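Glyoxylate-induced Protein (PDB 1SQ4) is of unknown function but, as a bicupin, may act as a ureidoglycine aminohydrolase. Local coordinates at residues I33-M38 / A236-W241; G115-I120 / E155-N160; V211-L216 / L242-P247. All blocks are in the same frame, centred on the assembly; numbering follows the deposited sequence.

Contact 1 of 3, residues I33-M38 / A236-W241; sequences IPKGVM and AGDFMW
I33 and F239 pair in antiparallel register at the end of strand 30-33 and the start of strand 239-244. Two backbone bonds close the pair. I33 N reaches F239 O at 2.7 Å, and F239 N returns to I33 O at 2.9 Å. Their side chains lie side by side on the same face of the sheet. CD1 of I33 sits at the edge of the F239 ring, 3.7 Å from CD2.

Beyond the pair, D238 takes over from the backbone. Its OD1 accepts the N-H of K35 at 2.9 Å, nearly along the carboxylate C-O axis, though the angle at the hydrogen is bent to 138°. The K35 side chain lies against the turn before the strand, with CB 3.6 Å from G237 O.

In the second shell, D238 OD2 forms a salt bridge with R23 and accepts a hydrogen bond from E235 N. I57 packs on both I33 and F239, and F245 of the second subunit packs on I33.

The carboxylate of D238 is thus buried but gripped at both oxygens. The arginine probably favours its ionised form. D238 adds a side-chain bond to the backbone pair that joins 33-38 to the C-terminal cupin sheet.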
loop_
_atom_site.group_PDB
_atom_site.type_symbol
_atom_site.label_atom_id
_atom_site.label_comp_id
_atom_site.label_asym_id
_atom_site.label_seq_id
_atom_site.Cartn_x
_atom_site.Cartn_y
_atom_site.Cartn_z
ATOM N N ILE A 33 6.139 4.348 20.038
ATOM C CA ILE A 33 6.079 3.257 21.007
ATOM C C ILE A 33 5.215 3.654 22.204
ATOM O O ILE A 33 5.588 4.527 22.996
ATOM C CB ILE A 33 7.467 2.904 21.528
ATOM C CG1 ILE A 33 8.440 2.819 20.365
ATOM C CG2 ILE A 33 7.421 1.563 22.261
ATOM C CD1 ILE A 33 9.844 2.686 20.849
ATOM N N PRO A 34 4.043 3.020 22.344
ATOM C CA PRO A 34 3.085 3.267 23.426
ATOM C C PRO A 34 3.618 2.901 24.789
ATOM O O PRO A 34 4.501 2.054 24.919
ATOM C CB PRO A 34 1.907 2.378 23.057
ATOM C CG PRO A 34 1.971 2.344 21.596
ATOM C CD PRO A 34 3.444 2.138 21.336
ATOM N N LYS A 35 3.050 3.524 25.809
ATOM C CA LYS A 35 3.465 3.245 27.168
ATOM C C LYS A 35 3.137 1.809 27.573
ATOM O O LYS A 35 3.774 1.267 28.467
ATOM C CB LYS A 35 2.801 4.233 28.131
ATOM C CG LYS A 35 1.294 4.261 28.050
ATOM C CD LYS A 35 0.782 5.485 28.756
ATOM C CE LYS A 35 -0.033 5.108 29.951
ATOM N NZ LYS A 35 -1.224 4.377 29.482
ATOM N N GLY A 36 2.161 1.196 26.903
ATOM C CA GLY A 36 1.756 -0.167 27.225
ATOM C C GLY A 36 2.795 -1.250 26.991
ATOM O O GLY A 36 2.566 -2.427 27.261
ATOM N N VAL A 37 3.951 -0.856 26.491
ATOM C CA VAL A 37 4.998 -1.815 26.235
ATOM C C VAL A 37 5.731 -2.151 27.530
ATOM O O VAL A 37 6.123 -3.304 27.768
ATOM C CB VAL A 37 5.985 -1.242 25.226
ATOM C CG1 VAL A 37 6.973 -2.299 24.801
ATOM C CG2 VAL A 37 5.220 -0.705 24.042
HETATM N N MSE A 38 5.911 -1.126 28.356
HETATM C CA MSE A 38 6.601 -1.234 29.635
HETATM C C MSE A 38 5.923 -2.219 30.578
HETATM O O MSE A 38 5.254 -1.810 31.520
HETATM C CB MSE A 38 6.635 0.123 30.331
HETATM C CG MSE A 38 6.771 1.304 29.414
HETATM SE SE MSE A 38 8.550 1.985 29.407
HETATM C CE MSE A 38 9.158 1.066 27.806
ATOM N N ALA A 236 1.275 10.928 27.820
ATOM C CA ALA A 236 2.416 10.727 28.713
ATOM C C ALA A 236 2.833 9.269 28.781
ATOM O O ALA A 236 2.015 8.399 29.061
ATOM C CB ALA A 236 2.094 11.235 30.100
ATOM N N GLY A 237 4.109 9.011 28.523
ATOM C CA GLY A 237 4.603 7.651 28.557
ATOM C C GLY A 237 4.929 7.123 27.171
ATOM O O GLY A 237 5.661 6.146 27.021
ATOM N N ASP A 238 4.378 7.763 26.148
ATOM C CA ASP A 238 4.643 7.332 24.791
ATOM C C ASP A 238 5.977 7.893 24.345
ATOM O O ASP A 238 6.393 8.960 24.790
ATOM C CB ASP A 238 3.531 7.788 23.838
ATOM C CG ASP A 238 2.187 7.137 24.148
ATOM O OD1 ASP A 238 2.150 6.176 24.951
ATOM O OD2 ASP A 238 1.165 7.582 23.578
ATOM N N PHE A 239 6.643 7.144 23.474
ATOM C CA PHE A 239 7.939 7.520 22.943
ATOM C C PHE A 239 7.869 7.574 21.415
ATOM O O PHE A 239 7.310 6.677 20.782
ATOM C CB PHE A 239 8.991 6.492 23.370
ATOM C CG PHE A 239 10.368 6.804 22.877
ATOM C CD1 PHE A 239 11.071 7.881 23.395
ATOM C CD2 PHE A 239 10.938 6.068 21.848
ATOM C CE1 PHE A 239 12.309 8.227 22.900
ATOM C CE2 PHE A 239 12.183 6.411 21.344
ATOM C CZ PHE A 239 12.868 7.497 21.872
HETATM N N MSE A 240 8.425 8.634 20.831
HETATM C CA MSE A 240 8.452 8.793 19.378
HETATM C C MSE A 240 9.892 8.913 18.935
HETATM O O MSE A 240 10.659 9.663 19.532
HETATM C CB MSE A 240 7.707 10.060 18.942
HETATM C CG MSE A 240 6.243 10.134 19.357
HETATM SE SE MSE A 240 5.464 11.877 18.975
HETATM C CE MSE A 240 6.454 12.970 20.198
ATOM N N TRP A 241 10.258 8.179 17.895
ATOM C CA TRP A 241 11.612 8.240 17.366
ATOM C C TRP A 241 11.587 8.775 15.953
ATOM O O TRP A 241 10.880 8.240 15.104
ATOM C CB TRP A 241 12.260 6.861 17.359
ATOM C CG TRP A 241 13.589 6.875 16.685
ATOM C CD1 TRP A 241 13.869 6.470 15.424
ATOM C CD2 TRP A 241 14.807 7.411 17.216
ATOM N NE1 TRP A 241 15.188 6.717 15.126
ATOM C CE2 TRP A 241 15.788 7.291 16.211
ATOM C CE3 TRP A 241 15.162 7.972 18.447
ATOM C CZ2 TRP A 241 17.095 7.723 16.391
ATOM C CZ3 TRP A 241 16.459 8.403 18.630
ATOM C CH2 TRP A 241 17.413 8.269 17.610
#

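Contact 2 of 3, residues G115-I120 / E155-N160; sequences GGYAFI and EAFVTN
F119 and F157 carry the tightly packed part of this antiparallel strand pair. Their side chains lie on the same face of the sheet, together with Y117 and T159. CB of F119 sits over one face of the F157 ring, offset toward the rim, 3.7 Å from CZ of F157. This is a CH-pi contact. The two ring planes stand at 21° and are displaced, with little overlap between the rings. CG of F157 stands between its backbone N and carbonyl carbon (chi1 61°), which turns the ring toward strand 116-120, where its face meets F119 CB. CE1 of F157 also comes within 4.1 Å of CE2 of Y117, obliquely.

The backbone ladder runs beneath. F119 N donates to F157 O at 3.1 Å, almost straight. Y117 N donates to T159 O at 2.6 Å, and T159 N returns to Y117 O at 3.0 Å.

The other face is looser. A118 and V158 meet there only through CB and CG2, 4.2 Å apart, and V158 is partly exposed. At one end N160 lays its amide against the G115-G116 peptide without bonding to it. Its ND2 is held by P114 O and its OD1 by Q162 N. At the other end E155 is exposed and forms a salt bridge with R188.

Strand 157-160 is the outermost strand of the N-terminal cupin sheet within this chain, and strand 116-120 bonds on its other side to strand 90-98. F181 stacks on Y117, whose OH bonds to V193 O, and H189 meets F119 edge-to-face. Residues of the C-terminal half thus cover the aromatic face. On the A118 face, strands 101-105 and 109-112 of the second sheet of this cupin barrel supply L103 and M112.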
loop_
_atom_site.group_PDB
_atom_site.type_symbol
_atom_site.label_atom_id
_atom_site.label_comp_id
_atom_site.label_asym_id
_atom_site.label_seq_id
_atom_site.Cartn_x
_atom_site.Cartn_y
_atom_site.Cartn_z
ATOM N N GLY A 115 11.896 15.751 38.968
ATOM C CA GLY A 115 12.163 16.957 38.210
ATOM C C GLY A 115 13.665 17.182 38.191
ATOM O O GLY A 115 14.183 17.960 37.389
ATOM N N GLY A 116 14.366 16.475 39.078
ATOM C CA GLY A 116 15.812 16.597 39.180
ATOM C C GLY A 116 16.568 16.210 37.928
ATOM O O GLY A 116 16.376 15.121 37.390
ATOM N N TYR A 117 17.447 17.096 37.474
ATOM C CA TYR A 117 18.236 16.862 36.260
ATOM C C TYR A 117 19.726 16.806 36.594
ATOM O O TYR A 117 20.256 17.683 37.263
ATOM C CB TYR A 117 17.958 18.001 35.271
ATOM C CG TYR A 117 18.520 17.857 33.865
ATOM C CD1 TYR A 117 17.693 17.513 32.796
ATOM C CD2 TYR A 117 19.843 18.185 33.589
ATOM C CE1 TYR A 117 18.160 17.518 31.484
ATOM C CE2 TYR A 117 20.324 18.193 32.285
ATOM C CZ TYR A 117 19.475 17.864 31.231
ATOM O OH TYR A 117 19.949 17.925 29.937
ATOM N N ALA A 118 20.405 15.777 36.112
ATOM C CA ALA A 118 21.824 15.637 36.391
ATOM C C ALA A 118 22.620 15.243 35.152
ATOM O O ALA A 118 22.225 14.343 34.414
ATOM C CB ALA A 118 22.031 14.608 37.501
ATOM N N PHE A 119 23.730 15.939 34.920
ATOM C CA PHE A 119 24.600 15.659 33.784
ATOM C C PHE A 119 25.913 15.095 34.299
ATOM O O PHE A 119 26.610 15.713 35.110
ATOM C CB PHE A 119 24.872 16.920 32.962
ATOM C CG PHE A 119 25.864 16.706 31.851
ATOM C CD1 PHE A 119 27.186 17.116 31.993
ATOM C CD2 PHE A 119 25.498 16.022 30.692
ATOM C CE1 PHE A 119 28.125 16.839 31.006
ATOM C CE2 PHE A 119 26.430 15.741 29.705
ATOM C CZ PHE A 119 27.746 16.151 29.864
ATOM N N ILE A 120 26.249 13.913 33.813
ATOM C CA ILE A 120 27.451 13.240 34.238
ATOM C C ILE A 120 28.375 13.182 33.054
ATOM O O ILE A 120 28.011 12.652 32.022
ATOM C CB ILE A 120 27.107 11.829 34.687
ATOM C CG1 ILE A 120 26.009 11.894 35.743
ATOM C CG2 ILE A 120 28.321 11.124 35.223
ATOM C CD1 ILE A 120 25.585 10.536 36.220
ATOM N N GLU A 155 31.577 20.054 32.235
ATOM C CA GLU A 155 31.554 19.867 33.684
ATOM C C GLU A 155 30.169 19.461 34.144
ATOM O O GLU A 155 29.169 19.912 33.594
ATOM C CB GLU A 155 32.001 21.148 34.396
ATOM C CG GLU A 155 33.525 21.288 34.494
ATOM C CD GLU A 155 33.974 22.727 34.691
ATOM O OE1 GLU A 155 33.534 23.606 33.907
ATOM O OE2 GLU A 155 34.781 22.982 35.616
ATOM N N ALA A 156 30.129 18.587 35.143
ATOM C CA ALA A 156 28.882 18.095 35.702
ATOM C C ALA A 156 28.105 19.208 36.368
ATOM O O ALA A 156 28.606 20.311 36.557
ATOM C CB ALA A 156 29.159 17.011 36.714
ATOM N N PHE A 157 26.862 18.907 36.709
ATOM C CA PHE A 157 26.004 19.854 37.382
ATOM C C PHE A 157 24.670 19.178 37.648
ATOM O O PHE A 157 24.308 18.210 36.978
ATOM C CB PHE A 157 25.856 21.130 36.542
ATOM C CG PHE A 157 25.240 20.918 35.197
ATOM C CD1 PHE A 157 23.863 20.849 35.064
ATOM C CD2 PHE A 157 26.034 20.771 34.065
ATOM C CE1 PHE A 157 23.279 20.644 33.831
ATOM C CE2 PHE A 157 25.461 20.563 32.817
ATOM C CZ PHE A 157 24.079 20.496 32.704
ATOM N N VAL A 158 23.972 19.666 38.668
ATOM C CA VAL A 158 22.680 19.128 39.072
ATOM C C VAL A 158 21.737 20.308 39.286
ATOM O O VAL A 158 22.159 21.390 39.712
ATOM C CB VAL A 158 22.794 18.329 40.387
ATOM C CG1 VAL A 158 21.452 17.702 40.749
ATOM C CG2 VAL A 158 23.863 17.259 40.250
ATOM N N THR A 159 20.458 20.089 38.989
ATOM C CA THR A 159 19.460 21.130 39.116
ATOM C C THR A 159 18.086 20.500 38.908
ATOM O O THR A 159 17.979 19.278 38.816
ATOM C CB THR A 159 19.716 22.237 38.060
ATOM O OG1 THR A 159 18.738 23.278 38.186
ATOM C CG2 THR A 159 19.668 21.649 36.658
ATOM N N ASN A 160 17.043 21.325 38.850
ATOM C CA ASN A 160 15.689 20.828 38.643
ATOM C C ASN A 160 15.015 21.700 37.577
ATOM O O ASN A 160 15.069 22.926 37.633
ATOM C CB ASN A 160 14.909 20.843 39.971
ATOM C CG ASN A 160 13.564 20.120 39.882
ATOM O OD1 ASN A 160 12.673 20.542 39.147
ATOM N ND2 ASN A 160 13.420 19.023 40.633
#

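Contact 3 of 3, residues V211-L216 / L242-P247; sequences VMEHGL and LRAFCP
L242 faces H214 in an antiparallel hydrogen-bonded pair. It joins neighbouring strands 212-220 and 239-244 in the sheet of the C-terminal cupin barrel, with a third subunit packed on the contact. L242 N donates to H214 O at 3.2 Å, nearly straight at 170°. The return bond, from H214 N to L242 O, is longer at 3.3 Å and bent. CD1 of L242 also meets CD2 of L216 at 3.6 Å, the two leucines crossing obliquely.

R243 takes part mainly through its backbone. Its NH1 bonds to S62 O. The E213 side chain runs past the R243 carbonyl, but its OE2 forms a salt bridge with R59 of the third subunit.

CA of A244 lies 3.4 Å from V211 O, which takes its hydrogen bond from the next residue. F245 N donates to that oxygen at 2.8 Å. The F245 ring has V211 O over one face. M212 lies beside F245, pointing the same way, with CE near CZ. I57 of the third subunit packs on F245.

H214 is fixed from its own strand. ND1 donates to M212 O at 2.8 Å, with the oxygen close to the ring plane. That bond fixes the rotation of the ring.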
loop_
_atom_site.group_PDB
_atom_site.type_symbol
_atom_site.label_atom_id
_atom_site.label_comp_id
_atom_site.label_asym_id
_atom_site.label_seq_id
_atom_site.Cartn_x
_atom_site.Cartn_y
_atom_site.Cartn_z
ATOM N N VAL A 211 17.197 18.550 13.076
ATOM C CA VAL A 211 17.078 18.070 11.711
ATOM C C VAL A 211 17.451 16.594 11.600
ATOM O O VAL A 211 16.902 15.865 10.782
ATOM C CB VAL A 211 17.952 18.936 10.759
ATOM C CG1 VAL A 211 19.421 18.631 10.980
ATOM C CG2 VAL A 211 17.569 18.690 9.333
HETATM N N MSE A 212 18.376 16.153 12.438
HETATM C CA MSE A 212 18.800 14.765 12.422
HETATM C C MSE A 212 17.935 13.948 13.368
HETATM O O MSE A 212 17.009 14.475 13.974
HETATM C CB MSE A 212 20.276 14.675 12.801
HETATM C CG MSE A 212 21.183 15.456 11.843
HETATM SE SE MSE A 212 21.220 14.706 10.044
HETATM C CE MSE A 212 20.009 15.916 9.157
ATOM N N GLU A 213 18.230 12.660 13.487
ATOM C CA GLU A 213 17.445 11.788 14.345
ATOM C C GLU A 213 17.531 12.146 15.823
ATOM O O GLU A 213 18.556 12.613 16.309
ATOM C CB GLU A 213 17.877 10.336 14.144
ATOM C CG GLU A 213 19.385 10.091 14.249
ATOM C CD GLU A 213 20.122 10.355 12.937
ATOM O OE1 GLU A 213 19.783 9.714 11.915
ATOM O OE2 GLU A 213 21.037 11.204 12.927
ATOM N N HIS A 214 16.430 11.943 16.530
ATOM C CA HIS A 214 16.384 12.212 17.948
ATOM C C HIS A 214 15.131 11.608 18.549
ATOM O O HIS A 214 14.165 11.321 17.840
ATOM C CB HIS A 214 16.448 13.708 18.243
ATOM C CG HIS A 214 15.372 14.512 17.592
ATOM N ND1 HIS A 214 15.341 14.746 16.236
ATOM C CD2 HIS A 214 14.304 15.159 18.111
ATOM C CE1 HIS A 214 14.300 15.503 15.945
ATOM N NE2 HIS A 214 13.654 15.768 17.065
ATOM N N GLY A 215 15.159 11.397 19.862
ATOM C CA GLY A 215 14.025 10.796 20.527
ATOM C C GLY A 215 13.177 11.788 21.273
ATOM O O GLY A 215 13.644 12.857 21.658
ATOM N N LEU A 216 11.915 11.418 21.462
ATOM C CA LEU A 216 10.937 12.231 22.172
ATOM C C LEU A 216 10.217 11.333 23.151
ATOM O O LEU A 216 9.744 10.275 22.768
ATOM C CB LEU A 216 9.912 12.797 21.193
ATOM C CG LEU A 216 10.245 14.095 20.481
ATOM C CD1 LEU A 216 11.708 14.159 20.113
ATOM C CD2 LEU A 216 9.372 14.199 19.233
ATOM N N LEU A 242 12.373 9.820 15.704
ATOM C CA LEU A 242 12.451 10.443 14.384
ATOM C C LEU A 242 13.764 10.147 13.661
ATOM O O LEU A 242 14.836 10.258 14.250
ATOM C CB LEU A 242 12.258 11.946 14.513
ATOM C CG LEU A 242 10.803 12.356 14.736
ATOM C CD1 LEU A 242 10.571 12.828 16.151
ATOM C CD2 LEU A 242 10.471 13.467 13.743
ATOM N N ARG A 243 13.659 9.791 12.376
ATOM C CA ARG A 243 14.797 9.426 11.527
ATOM C C ARG A 243 15.696 10.543 11.022
ATOM O O ARG A 243 16.930 10.409 11.046
ATOM C CB ARG A 243 14.326 8.618 10.308
ATOM C CG ARG A 243 14.475 7.106 10.427
ATOM C CD ARG A 243 15.614 6.538 9.571
ATOM N NE ARG A 243 15.821 5.114 9.828
ATOM C CZ ARG A 243 14.934 4.170 9.530
ATOM N NH1 ARG A 243 15.189 2.893 9.804
ATOM N NH2 ARG A 243 13.796 4.506 8.940
ATOM N N ALA A 244 15.096 11.622 10.540
ATOM C CA ALA A 244 15.852 12.757 10.008
ATOM C C ALA A 244 14.991 13.434 8.969
ATOM O O ALA A 244 14.399 12.780 8.108
ATOM C CB ALA A 244 17.164 12.318 9.373
ATOM N N PHE A 245 14.933 14.753 9.072
ATOM C CA PHE A 245 14.141 15.568 8.186
ATOM C C PHE A 245 12.680 15.197 8.296
ATOM O O PHE A 245 11.844 15.756 7.600
ATOM C CB PHE A 245 14.629 15.403 6.758
ATOM C CG PHE A 245 16.024 15.870 6.547
ATOM C CD1 PHE A 245 16.323 17.228 6.546
ATOM C CD2 PHE A 245 17.049 14.951 6.364
ATOM C CE1 PHE A 245 17.630 17.670 6.353
ATOM C CE2 PHE A 245 18.360 15.377 6.171
ATOM C CZ PHE A 245 18.649 16.740 6.168
ATOM N N CYS A 246 12.369 14.256 9.180
ATOM C CA CYS A 246 10.984 13.848 9.375
ATOM C C CYS A 246 10.149 15.051 9.826
ATOM O O CYS A 246 10.412 15.633 10.873
ATOM C CB CYS A 246 10.902 12.750 10.428
ATOM S SG CYS A 246 9.214 12.180 10.733
ATOM N N PRO A 247 9.138 15.446 9.037
ATOM C CA PRO A 247 8.316 16.596 9.430
ATOM C C PRO A 247 7.638 16.395 10.790
ATOM O O PRO A 247 7.238 15.284 11.141
ATOM C CB PRO A 247 7.310 16.702 8.287
ATOM C CG PRO A 247 8.070 16.150 7.120
ATOM C CD PRO A 247 8.735 14.948 7.712
#

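How the contacts relate
Contacts 1 and 3 use the same strand, 239-244, from its two ends, and both are buried in the sheet of the C-terminal cupin. They touch directly: M240 N probably bonds to L216 O. Contact 2 lies on the opposite side of the chain's centre, about 24 to 25 Å between centres from either, and is partly exposed at an outer strand of the N-terminal cupin. Its chemistry is chiefly aromatic. Contact 1 adds a buried carboxylate to its backbone pairing. Contact 3 mixes leucine packing with a fixed histidine. Other subunits reach contacts 1 and 3, whereas none touches the segments of contact 2.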